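Local coordinates for signal transduction protein TRAP (Staphylococcus aureus, PDB 4AE5), which probably acts as a phosphorylation-dependent regulator of staphylococcal virulence, activating the agr system and RNAIII synthesis and so raising the expression of toxins and biofilm genes, at residues 1-6 against 52-57; 24-29 against 37-42; 60-65 against 102-107; 69-74 against 114-119. All blocks are in the same frame, centred on the assembly; numbering follows the deposited sequence.

From the N terminus, the first strand is paired by contact 1 with strand 51-59, which closes a long loop. Within that loop falls contact 2, the hairpin of strands 27-30 and 35-41; because 35-41 also lies beside 3-9, the two contacts share one run of sheet. After contact 1 has closed, contacts 3 and 4 open in turn and cross, their segments alternating along the chain. Contact 3 brings the loop after strand 51-59 against strand 100-108, while contact 4 pairs strands 67-73 and 114-120. Together they show how a closed antiparallel barrel is assembled from a local hairpin and strands far apart in sequence, with Glu40 and Arg104 forming a salt bridge between contacts 2 and 3.

Contact 1: residues 1-6 against 52-57; sequences MKKLYT and IYEVIK
Met1 and Lys2 lead into an antiparallel pairing that joins strand 3-9 to strand 51-59 of the barrel. The first rung is made by the carbonyl of Lys2, whose O accepts a nearly straight bond (175°) from Val55 N at 3.1 Å. Lys2 turns its CG anti to the backbone N, and this methylene crosses Val55 CG2 obliquely at 3.9 Å; its ammonium goes on to a salt bridge with Glu58. Lys3 faces Glu54 in a non-hydrogen-bonded pair. Its CD rests 4.0 Å from Ile52 CG2, but its NZ makes no contact with Glu54, whose carboxylate is instead bridged to Arg107. Leu4 forms the hydrogen-bonded pair with Tyr53: Leu4 N donates to Tyr53 O at 2.8 Å, and Tyr53 N returns a bond to Leu4 O at 3.0 Å, both in the acceptor's carbonyl plane. The Tyr53 ring also brings its edge to Leu4 O. Tyr5, on the side of Lys3, lies alongside Ile52 with its CD2 3.7 Å from Ile52 CG1. Thr6 carries the strand onward, its hydroxyl hydrogen-bonded to Tyr117. Leu4 packs inside the barrel on Phe38 of the adjoining strand, and on Phe62 and Tyr117, while Tyr53 packs on Leu106 and Lys115. Strand 35-41 flanks the first segment and strand 100-108 the second, where Ile56 and Lys57 form a classic beta bulge opposite Leu105.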
# COMPACT_ATOMS: atom_id res chain seq x y z
N MET A 1 -2.21 -8.42 16.67
CA MET A 1 -2.66 -7.31 15.73
C MET A 1 -2.01 -7.45 14.36
O MET A 1 -0.82 -7.71 14.26
CB MET A 1 -2.31 -5.95 16.30
CG MET A 1 -3.00 -5.58 17.60
SD MET A 1 -2.29 -4.04 18.23
CE MET A 1 -0.75 -4.65 18.93
N LYS A 2 -2.78 -7.29 13.28
CA LYS A 2 -2.25 -7.59 11.95
C LYS A 2 -1.48 -6.38 11.46
O LYS A 2 -2.01 -5.25 11.50
CB LYS A 2 -3.40 -7.92 10.96
CG LYS A 2 -2.93 -8.11 9.52
CD LYS A 2 -4.09 -8.45 8.58
CE LYS A 2 -5.08 -9.46 9.19
NZ LYS A 2 -6.08 -9.77 8.11
N LYS A 3 -0.27 -6.62 10.94
CA LYS A 3 0.64 -5.56 10.47
C LYS A 3 1.21 -5.86 9.10
O LYS A 3 1.32 -7.03 8.68
CB LYS A 3 1.84 -5.41 11.45
CG LYS A 3 1.43 -4.94 12.86
CD LYS A 3 2.61 -4.87 13.83
CE LYS A 3 2.31 -3.93 14.98
NZ LYS A 3 1.61 -4.58 16.11
N LEU A 4 1.63 -4.80 8.42
CA LEU A 4 2.31 -4.98 7.16
C LEU A 4 3.73 -4.45 7.28
O LEU A 4 3.93 -3.31 7.74
CB LEU A 4 1.54 -4.29 6.03
CG LEU A 4 1.95 -4.63 4.60
CD1 LEU A 4 0.71 -4.58 3.70
CD2 LEU A 4 3.02 -3.64 4.15
N TYR A 5 4.69 -5.28 6.80
CA TYR A 5 6.11 -4.98 6.83
C TYR A 5 6.61 -4.81 5.39
O TYR A 5 6.40 -5.72 4.59
CB TYR A 5 6.80 -6.16 7.47
CG TYR A 5 6.30 -6.45 8.90
CD1 TYR A 5 5.17 -7.25 9.12
CD2 TYR A 5 6.94 -5.89 10.01
CE1 TYR A 5 4.72 -7.51 10.41
CE2 TYR A 5 6.51 -6.17 11.32
CZ TYR A 5 5.42 -6.98 11.51
OH TYR A 5 4.94 -7.21 12.77
N THR A 6 7.28 -3.68 5.08
CA THR A 6 7.77 -3.40 3.71
C THR A 6 9.28 -3.20 3.81
O THR A 6 9.73 -2.49 4.72
CB THR A 6 7.10 -2.17 3.10
OG1 THR A 6 5.67 -2.35 3.17
CG2 THR A 6 7.52 -2.03 1.61
N ILE A 52 7.10 -0.44 9.30
CA ILE A 52 5.99 -1.21 9.88
C ILE A 52 4.70 -0.38 9.86
O ILE A 52 4.77 0.82 10.17
CB ILE A 52 6.31 -1.62 11.35
CG1 ILE A 52 7.51 -2.56 11.41
CG2 ILE A 52 5.18 -2.40 11.94
CD1 ILE A 52 8.21 -2.62 12.77
N TYR A 53 3.54 -1.03 9.58
CA TYR A 53 2.17 -0.41 9.59
C TYR A 53 1.17 -1.35 10.22
O TYR A 53 1.28 -2.59 10.02
CB TYR A 53 1.69 -0.12 8.17
CG TYR A 53 2.57 0.80 7.47
CD1 TYR A 53 3.68 0.31 6.83
CD2 TYR A 53 2.28 2.17 7.40
CE1 TYR A 53 4.55 1.15 6.22
CE2 TYR A 53 3.16 3.05 6.78
CZ TYR A 53 4.29 2.51 6.19
OH TYR A 53 5.17 3.27 5.48
N GLU A 54 0.21 -0.81 10.99
CA GLU A 54 -0.97 -1.57 11.36
C GLU A 54 -1.97 -1.52 10.21
O GLU A 54 -2.13 -0.46 9.58
CB GLU A 54 -1.65 -0.94 12.55
CG GLU A 54 -1.01 -1.19 13.89
CD GLU A 54 -1.98 -0.82 15.01
OE1 GLU A 54 -3.10 -1.38 15.04
OE2 GLU A 54 -1.63 0.06 15.83
N VAL A 55 -2.62 -2.66 9.94
CA VAL A 55 -3.70 -2.74 8.93
C VAL A 55 -5.03 -2.24 9.55
O VAL A 55 -5.64 -2.90 10.45
CB VAL A 55 -3.87 -4.17 8.42
CG1 VAL A 55 -5.03 -4.19 7.41
CG2 VAL A 55 -2.57 -4.61 7.76
N ILE A 56 -5.45 -1.05 9.12
CA ILE A 56 -6.68 -0.37 9.65
C ILE A 56 -7.93 -0.90 8.94
O ILE A 56 -9.00 -1.15 9.58
CB ILE A 56 -6.60 1.17 9.40
CG1 ILE A 56 -5.34 1.78 10.02
CG2 ILE A 56 -7.83 1.91 9.94
CD1 ILE A 56 -5.17 1.22 11.44
N LYS A 57 -7.81 -1.05 7.61
CA LYS A 57 -8.88 -1.61 6.80
C LYS A 57 -8.28 -2.36 5.62
O LYS A 57 -7.23 -1.95 5.10
CB LYS A 57 -9.82 -0.51 6.27
CG LYS A 57 -11.08 -1.14 5.64
CD LYS A 57 -11.97 -0.27 4.81
CE LYS A 57 -12.44 0.97 5.53
NZ LYS A 57 -13.66 1.38 4.77

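Contact 2: residues 24-29 against 37-42; sequences HQLFQF and IFEETD
Three phenylalanines make the compact end of this beta hairpin, in which strands 27-30 and 35-41 run antiparallel. Phe27 and Phe38 form a hydrogen-bonded pair: Phe27 N reaches Phe38 O at 2.9 Å, nearly along the C=O axis, and Phe38 N donates to Phe27 O at 3.0 Å from above the carbonyl plane. Phe38 holds its CG in the crowded position between backbone N and carbonyl carbon (chi1 61°), which puts one ring face under Phe27 CB, a CH-pi contact with 4.1 Å from that carbon to the ring centroid. Phe29 approaches the same ring differently; the two planes are nearly parallel, 13° apart, but slid so that they barely overlap, and Phe29 CE1 meets Phe38 CE2 at 3.4 Å. On the other sheet face Ile37 CD1 packs between Leu26 CB and Gln28 CB. Toward the exposed Gln25 the pairing loosens and water takes over, one molecule linking Gln25 O to Glu40 N and another Gln25 N to Glu39 OE1. Here His24 ND1 donates, in the plane of its ring, to the syn lone pair of Glu39 OE1, 2.8 Å away. Thr45 OG1 and the Val46 amide bind the other oxygen, Glu39 OE2. So many donors around a largely buried carboxylate are consistent with an ionised Glu39, whose charge would favour the proton on His24 ND1 and could raise the basicity of the imidazole.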
# COMPACT_ATOMS: atom_id res chain seq x y z
N HIS A 24 6.81 -18.16 4.74
CA HIS A 24 6.27 -16.84 4.82
C HIS A 24 5.78 -16.41 3.47
O HIS A 24 6.48 -16.62 2.45
CB HIS A 24 7.34 -15.83 5.30
CG HIS A 24 7.59 -15.91 6.79
ND1 HIS A 24 7.24 -14.92 7.64
CD2 HIS A 24 8.12 -16.95 7.56
CE1 HIS A 24 7.55 -15.31 8.92
NE2 HIS A 24 8.11 -16.54 8.85
N GLN A 25 4.64 -15.71 3.49
CA GLN A 25 3.97 -15.27 2.27
C GLN A 25 4.45 -13.88 1.92
O GLN A 25 3.80 -12.85 2.27
CB GLN A 25 2.45 -15.23 2.48
CG GLN A 25 1.82 -16.57 2.84
CD GLN A 25 1.35 -16.63 4.31
OE1 GLN A 25 2.16 -16.70 5.24
NE2 GLN A 25 0.02 -16.59 4.52
N LEU A 26 5.55 -13.83 1.19
CA LEU A 26 6.18 -12.56 0.83
C LEU A 26 5.82 -12.23 -0.62
O LEU A 26 5.78 -13.12 -1.46
CB LEU A 26 7.70 -12.66 1.05
CG LEU A 26 8.25 -12.72 2.48
CD1 LEU A 26 9.55 -13.49 2.54
CD2 LEU A 26 8.54 -11.32 3.02
N PHE A 27 5.52 -10.96 -0.88
CA PHE A 27 5.12 -10.48 -2.24
C PHE A 27 6.19 -9.47 -2.73
O PHE A 27 6.43 -8.42 -2.11
CB PHE A 27 3.71 -9.87 -2.17
CG PHE A 27 2.66 -10.90 -1.75
CD1 PHE A 27 2.11 -11.77 -2.69
CD2 PHE A 27 2.29 -11.03 -0.42
CE1 PHE A 27 1.15 -12.73 -2.32
CE2 PHE A 27 1.33 -12.00 -0.03
CZ PHE A 27 0.76 -12.84 -0.98
N GLN A 28 6.85 -9.80 -3.80
CA GLN A 28 7.97 -8.95 -4.27
C GLN A 28 7.61 -8.29 -5.60
O GLN A 28 6.97 -8.96 -6.46
CB GLN A 28 9.25 -9.82 -4.47
CG GLN A 28 10.40 -8.93 -4.95
CD GLN A 28 11.74 -9.66 -5.12
OE1 GLN A 28 11.80 -10.90 -5.18
NE2 GLN A 28 12.80 -8.84 -5.28
N PHE A 29 7.95 -6.99 -5.77
CA PHE A 29 7.64 -6.27 -7.00
C PHE A 29 8.73 -5.31 -7.41
O PHE A 29 9.57 -4.96 -6.59
CB PHE A 29 6.37 -5.40 -6.83
CG PHE A 29 5.19 -6.19 -6.35
CD1 PHE A 29 5.02 -6.45 -4.98
CD2 PHE A 29 4.25 -6.65 -7.25
CE1 PHE A 29 3.95 -7.22 -4.52
CE2 PHE A 29 3.14 -7.39 -6.79
CZ PHE A 29 3.02 -7.71 -5.43
N ILE A 37 9.61 -5.53 -1.26
CA ILE A 37 8.99 -6.76 -0.79
C ILE A 37 8.11 -6.49 0.48
O ILE A 37 8.47 -5.63 1.34
CB ILE A 37 10.04 -7.88 -0.60
CG1 ILE A 37 9.39 -9.29 -0.54
CG2 ILE A 37 10.85 -7.64 0.68
CD1 ILE A 37 10.40 -10.40 -0.69
N PHE A 38 6.99 -7.22 0.62
CA PHE A 38 6.15 -7.08 1.87
C PHE A 38 5.48 -8.39 2.29
O PHE A 38 5.33 -9.31 1.46
CB PHE A 38 5.13 -5.92 1.76
CG PHE A 38 4.10 -6.07 0.64
CD1 PHE A 38 2.93 -6.82 0.83
CD2 PHE A 38 4.28 -5.43 -0.61
CE1 PHE A 38 1.99 -6.99 -0.22
CE2 PHE A 38 3.35 -5.57 -1.64
CZ PHE A 38 2.21 -6.34 -1.47
N GLU A 39 5.09 -8.45 3.57
CA GLU A 39 4.28 -9.53 4.08
C GLU A 39 3.33 -8.93 5.06
O GLU A 39 3.65 -7.95 5.69
CB GLU A 39 5.10 -10.67 4.77
CG GLU A 39 5.99 -10.22 5.90
CD GLU A 39 6.68 -11.39 6.61
OE1 GLU A 39 6.25 -12.54 6.50
OE2 GLU A 39 7.69 -11.17 7.25
N GLU A 40 2.18 -9.54 5.20
CA GLU A 40 1.17 -9.09 6.13
C GLU A 40 0.91 -10.23 7.11
O GLU A 40 0.51 -11.34 6.69
CB GLU A 40 -0.09 -8.84 5.31
CG GLU A 40 -1.33 -8.41 6.08
CD GLU A 40 -2.37 -7.91 5.05
OE1 GLU A 40 -3.05 -8.71 4.35
OE2 GLU A 40 -2.41 -6.73 4.88
N THR A 41 1.00 -9.97 8.41
CA THR A 41 0.84 -11.07 9.36
C THR A 41 0.57 -10.51 10.74
O THR A 41 1.05 -9.40 11.05
CB THR A 41 2.13 -11.96 9.41
OG1 THR A 41 1.99 -13.02 10.37
CG2 THR A 41 3.34 -11.16 9.78
N ASP A 42 -0.15 -11.26 11.58
CA ASP A 42 -0.15 -10.90 12.97
C ASP A 42 1.00 -11.56 13.77
O ASP A 42 1.01 -11.44 14.98
CB ASP A 42 -1.52 -11.19 13.64
CG ASP A 42 -1.85 -12.64 13.62
OD1 ASP A 42 -1.02 -13.47 13.13
OD2 ASP A 42 -2.93 -12.98 14.12
O HOH W 1 3.98 -14.46 6.07
O HOH W 2 1.69 -11.68 3.50

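Contact 3: residues 60-65 against 102-107; sequences GEFSEH and SYRLLR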
# COMPACT_ATOMS: atom_id res chain seq x y z
N GLY A 60 -9.93 -7.82 0.02
CA GLY A 60 -9.22 -8.64 -1.00
C GLY A 60 -7.84 -9.20 -0.59
O GLY A 60 -7.24 -8.79 0.43
N GLU A 61 -7.33 -10.12 -1.38
CA GLU A 61 -6.05 -10.76 -1.07
C GLU A 61 -4.94 -10.24 -1.96
O GLU A 61 -5.19 -9.85 -3.11
CB GLU A 61 -6.15 -12.28 -1.22
CG GLU A 61 -7.32 -12.86 -0.43
CD GLU A 61 -6.94 -13.16 1.01
OE1 GLU A 61 -6.13 -14.10 1.22
OE2 GLU A 61 -7.46 -12.48 1.92
N PHE A 62 -3.70 -10.31 -1.47
CA PHE A 62 -2.56 -9.97 -2.33
C PHE A 62 -2.26 -11.05 -3.37
O PHE A 62 -2.54 -12.22 -3.15
CB PHE A 62 -1.29 -9.80 -1.46
CG PHE A 62 -1.34 -8.67 -0.53
CD1 PHE A 62 -1.75 -7.42 -0.97
CD2 PHE A 62 -0.96 -8.84 0.82
CE1 PHE A 62 -1.82 -6.33 -0.12
CE2 PHE A 62 -1.05 -7.75 1.67
CZ PHE A 62 -1.45 -6.49 1.21
N SER A 63 -1.66 -10.67 -4.50
CA SER A 63 -1.17 -11.63 -5.45
C SER A 63 0.12 -11.10 -6.11
O SER A 63 0.21 -9.90 -6.48
CB SER A 63 -2.21 -11.83 -6.56
OG SER A 63 -1.68 -12.50 -7.65
N GLU A 64 1.12 -11.95 -6.28
CA GLU A 64 2.28 -11.53 -7.04
C GLU A 64 2.07 -11.11 -8.50
O GLU A 64 2.98 -10.54 -9.11
CB GLU A 64 3.43 -12.56 -6.91
CG GLU A 64 4.13 -12.39 -5.56
CD GLU A 64 5.51 -13.01 -5.46
OE1 GLU A 64 5.61 -14.25 -5.73
OE2 GLU A 64 6.45 -12.29 -5.02
N HIS A 65 0.90 -11.37 -9.09
CA HIS A 65 0.64 -11.01 -10.50
C HIS A 65 -0.16 -9.74 -10.66
O HIS A 65 -0.52 -9.38 -11.77
CB HIS A 65 -0.12 -12.15 -11.23
CG HIS A 65 0.51 -13.51 -11.07
ND1 HIS A 65 1.82 -13.74 -11.29
CD2 HIS A 65 -0.04 -14.74 -10.68
CE1 HIS A 65 2.11 -15.04 -11.05
NE2 HIS A 65 0.97 -15.65 -10.69
N SER A 102 -7.65 -5.32 -4.71
CA SER A 102 -7.47 -5.16 -3.28
C SER A 102 -7.28 -3.75 -2.80
O SER A 102 -6.87 -2.80 -3.53
CB SER A 102 -6.29 -6.10 -2.82
OG SER A 102 -5.09 -5.61 -3.44
N TYR A 103 -7.42 -3.58 -1.50
CA TYR A 103 -7.23 -2.29 -0.85
C TYR A 103 -6.66 -2.52 0.58
O TYR A 103 -7.08 -3.48 1.28
CB TYR A 103 -8.61 -1.63 -0.64
CG TYR A 103 -8.61 -0.37 0.15
CD1 TYR A 103 -7.95 0.75 -0.33
CD2 TYR A 103 -9.25 -0.28 1.37
CE1 TYR A 103 -7.99 1.98 0.34
CE2 TYR A 103 -9.25 0.92 2.06
CZ TYR A 103 -8.65 2.05 1.54
OH TYR A 103 -8.65 3.25 2.20
N ARG A 104 -5.73 -1.66 0.97
CA ARG A 104 -5.20 -1.56 2.34
C ARG A 104 -5.01 -0.13 2.78
O ARG A 104 -4.31 0.70 2.11
CB ARG A 104 -3.85 -2.31 2.52
CG ARG A 104 -3.76 -3.81 2.23
CD ARG A 104 -4.62 -4.62 3.26
NE ARG A 104 -4.44 -6.08 3.08
CZ ARG A 104 -5.15 -6.82 2.23
NH1 ARG A 104 -6.09 -6.26 1.44
NH2 ARG A 104 -4.94 -8.13 2.16
N LEU A 105 -5.64 0.20 3.92
CA LEU A 105 -5.37 1.42 4.65
C LEU A 105 -4.41 1.15 5.83
O LEU A 105 -4.69 0.26 6.69
CB LEU A 105 -6.65 2.10 5.11
CG LEU A 105 -6.51 3.33 5.98
CD1 LEU A 105 -5.95 4.47 5.10
CD2 LEU A 105 -7.90 3.72 6.58
N LEU A 106 -3.29 1.86 5.87
CA LEU A 106 -2.13 1.46 6.73
C LEU A 106 -1.71 2.59 7.64
O LEU A 106 -1.40 3.72 7.15
CB LEU A 106 -0.92 1.06 5.87
CG LEU A 106 -1.25 -0.08 4.87
CD1 LEU A 106 -0.05 -0.33 3.93
CD2 LEU A 106 -1.60 -1.37 5.64
N ARG A 107 -1.77 2.33 8.95
CA ARG A 107 -1.36 3.32 9.98
C ARG A 107 0.11 3.08 10.39
O ARG A 107 0.47 2.00 10.88
CB ARG A 107 -2.22 3.19 11.25
CG ARG A 107 -1.73 4.15 12.35
CD ARG A 107 -2.19 3.70 13.73
NE ARG A 107 -3.63 3.87 13.86
CZ ARG A 107 -4.47 2.95 14.34
NH1 ARG A 107 -4.00 1.77 14.77
NH2 ARG A 107 -5.76 3.22 14.44
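A cation-pi pair with an end-on arginine grip fastens the loop between strands 51-59 and 67-73 against strand 100-108 of the barrel. Gly60, at a positive phi of 80°, lies close to Ser102 and turns its carbonyl toward Arg104. The arginine chain bends at chi2 (-67°), so that the guanidinium meets this oxygen with its outer end: Arg104 NH1 and Arg104 NH2 both donate to Gly60 O, each at 3.0 Å. The oxygen lies close to the guanidinium plane, yet the two donors differ in approach, NH2 arriving in the carbonyl plane and NH1 from above it. Arg104 NH1 also donates a hydrogen bond to Tyr103 O, 3.0 Å away and from above that carbonyl plane, which ties the group back to its own strand and helps to fix its rotation. Phe62 comes tip to tip with the arginine. Its ring face receives Arg104 CZ 4.3 Å from the ring centroid, the two planes inclined by 32°, and Phe62 CZ comes within 3.6 Å of Arg104 NE. That NE belongs to a salt bridge with Glu40, and Phe62 meets Phe38 edge-to-face, so Phe62 and Arg104 together link the loop and strand 100-108 to strand 35-41. Beyond Phe62 the loop runs toward His66, probably a phosphorylation site and unmodified here. Just before it an ST turn forms, in which Ser63 OG accepts from His65 N at 3.2 Å.

Contact 4: residues 69-74 against 114-119; sequences CAIFIP and YKIYFG. With FMT (formic acid), chain E.
A formic acid molecule, probably from the crystallisation liquor, sits on one face of this strand pair, a single oxygen held by two side chains two residues apart on strand 114-120. Lys115 NZ donates to formic acid O1 at 2.7 Å and Tyr117 OH to the same O1 at 2.8 Å, the oxygen lying at the edge of the tyrosine ring. Ala70 lines the site with its methyl, its CB 3.5 Å from the formic acid carbon. Phe72 brings the edge of its ring to the second oxygen. Lys115 starts anti to the backbone N (chi1 -171°) and runs alongside Phe72, so that Lys115 CD lies over the ring face in a CH-pi contact, 3.9 Å from its centroid; a kink at chi3 then carries NZ to O1. Tyr8 and Arg160 also bond to the ligand; the lysine and arginine would favour its formate form, consistent with a pocket for a small, probably anionic, group. Beneath it, three hydrogen-bonded pairs, Cys69 with Phe118, Ile71 with Ile116 and Ile73 with Tyr114, give six backbone bonds, the first two pairs with their donors in the carbonyl planes. The opposite sheet face is mainly apolar, though Tyr114 OH is hydrogen-bonded to Glu84: Ile73 CD1 meets Ile116 CD1 at 3.6 Å, and Ile71 CD1 touches the edge of the Phe118 ring at CD2, 3.9 Å away. Helix 80-88 packs on Ile73 and Tyr114, and helix 123-131 on Cys69, Ile71 and Phe118, while strands 158-164 and 100-108 flank the pair within the barrel.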
# COMPACT_ATOMS: atom_id res chain seq x y z
N CYS A 69 -0.50 0.30 -6.57
CA CYS A 69 -0.03 1.63 -6.25
C CYS A 69 0.01 1.85 -4.72
O CYS A 69 -1.01 1.64 -4.07
CB CYS A 69 -0.92 2.70 -6.88
SG CYS A 69 -0.25 4.40 -6.68
N ALA A 70 1.18 2.23 -4.22
CA ALA A 70 1.39 2.67 -2.86
C ALA A 70 1.30 4.20 -2.81
O ALA A 70 2.08 4.91 -3.49
CB ALA A 70 2.75 2.21 -2.33
N ILE A 71 0.35 4.69 -2.05
CA ILE A 71 0.19 6.17 -1.90
C ILE A 71 0.71 6.55 -0.55
O ILE A 71 0.25 6.02 0.44
CB ILE A 71 -1.28 6.63 -2.01
CG1 ILE A 71 -1.86 6.06 -3.30
CG2 ILE A 71 -1.38 8.19 -1.93
CD1 ILE A 71 -3.38 6.22 -3.42
N PHE A 72 1.64 7.49 -0.51
CA PHE A 72 2.15 7.97 0.78
C PHE A 72 1.49 9.28 1.07
O PHE A 72 1.49 10.17 0.19
CB PHE A 72 3.69 8.16 0.71
CG PHE A 72 4.41 6.85 0.63
CD1 PHE A 72 4.45 6.17 -0.57
CD2 PHE A 72 5.05 6.31 1.74
CE1 PHE A 72 5.14 4.97 -0.70
CE2 PHE A 72 5.75 5.07 1.62
CZ PHE A 72 5.76 4.41 0.40
N ILE A 73 0.89 9.39 2.24
CA ILE A 73 0.06 10.50 2.63
C ILE A 73 0.64 11.13 3.90
O ILE A 73 0.45 10.64 4.95
CB ILE A 73 -1.38 10.01 2.94
CG1 ILE A 73 -1.96 9.27 1.77
CG2 ILE A 73 -2.27 11.15 3.29
CD1 ILE A 73 -2.93 8.22 2.12
N PRO A 74 1.35 12.22 3.74
CA PRO A 74 2.01 12.88 4.86
C PRO A 74 1.02 13.58 5.74
O PRO A 74 0.11 14.16 5.27
CB PRO A 74 2.90 13.91 4.18
CG PRO A 74 2.32 14.08 2.85
CD PRO A 74 1.77 12.78 2.46
N TYR A 114 0.81 8.25 6.44
CA TYR A 114 -0.10 7.10 6.21
C TYR A 114 0.20 6.49 4.85
O TYR A 114 0.91 7.13 4.01
CB TYR A 114 -1.57 7.53 6.42
CG TYR A 114 -2.07 7.48 7.89
CD1 TYR A 114 -1.73 8.47 8.81
CD2 TYR A 114 -2.95 6.48 8.32
CE1 TYR A 114 -2.16 8.44 10.13
CE2 TYR A 114 -3.42 6.44 9.66
CZ TYR A 114 -3.03 7.42 10.55
OH TYR A 114 -3.48 7.41 11.88
N LYS A 115 -0.23 5.22 4.66
CA LYS A 115 -0.03 4.56 3.38
C LYS A 115 -1.31 3.88 2.95
O LYS A 115 -2.09 3.34 3.78
CB LYS A 115 1.22 3.64 3.39
CG LYS A 115 1.60 3.09 1.99
CD LYS A 115 3.07 2.65 1.93
CE LYS A 115 3.29 1.39 2.72
NZ LYS A 115 4.71 0.91 2.54
N ILE A 116 -1.54 3.89 1.64
CA ILE A 116 -2.64 3.13 1.05
C ILE A 116 -1.99 2.21 -0.03
O ILE A 116 -1.16 2.70 -0.80
CB ILE A 116 -3.71 4.02 0.39
CG1 ILE A 116 -4.58 4.65 1.51
CG2 ILE A 116 -4.59 3.16 -0.61
CD1 ILE A 116 -5.39 5.83 0.98
N TYR A 117 -2.36 0.93 -0.05
CA TYR A 117 -2.15 0.09 -1.25
C TYR A 117 -3.46 -0.06 -2.01
O TYR A 117 -4.44 -0.53 -1.42
CB TYR A 117 -1.61 -1.33 -0.92
CG TYR A 117 -0.13 -1.50 -0.46
CD1 TYR A 117 0.80 -0.44 -0.56
CD2 TYR A 117 0.35 -2.70 0.05
CE1 TYR A 117 2.14 -0.59 -0.14
CE2 TYR A 117 1.72 -2.86 0.45
CZ TYR A 117 2.59 -1.80 0.34
OH TYR A 117 3.92 -1.90 0.73
N PHE A 118 -3.43 0.20 -3.33
CA PHE A 118 -4.48 -0.17 -4.26
C PHE A 118 -3.89 -1.24 -5.16
O PHE A 118 -2.83 -1.05 -5.79
CB PHE A 118 -5.01 1.02 -5.08
CG PHE A 118 -6.05 1.86 -4.37
CD1 PHE A 118 -7.32 1.33 -4.01
CD2 PHE A 118 -5.75 3.20 -4.02
CE1 PHE A 118 -8.30 2.16 -3.42
CE2 PHE A 118 -6.73 4.02 -3.44
CZ PHE A 118 -7.98 3.45 -3.06
N GLY A 119 -4.52 -2.40 -5.12
CA GLY A 119 -4.20 -3.50 -6.05
C GLY A 119 -5.18 -3.57 -7.20
O GLY A 119 -6.42 -3.65 -7.03
C FMT E . 5.74 0.79 -1.23
O1 FMT E . 5.24 0.46 -0.12
O2 FMT E . 6.78 1.64 -1.24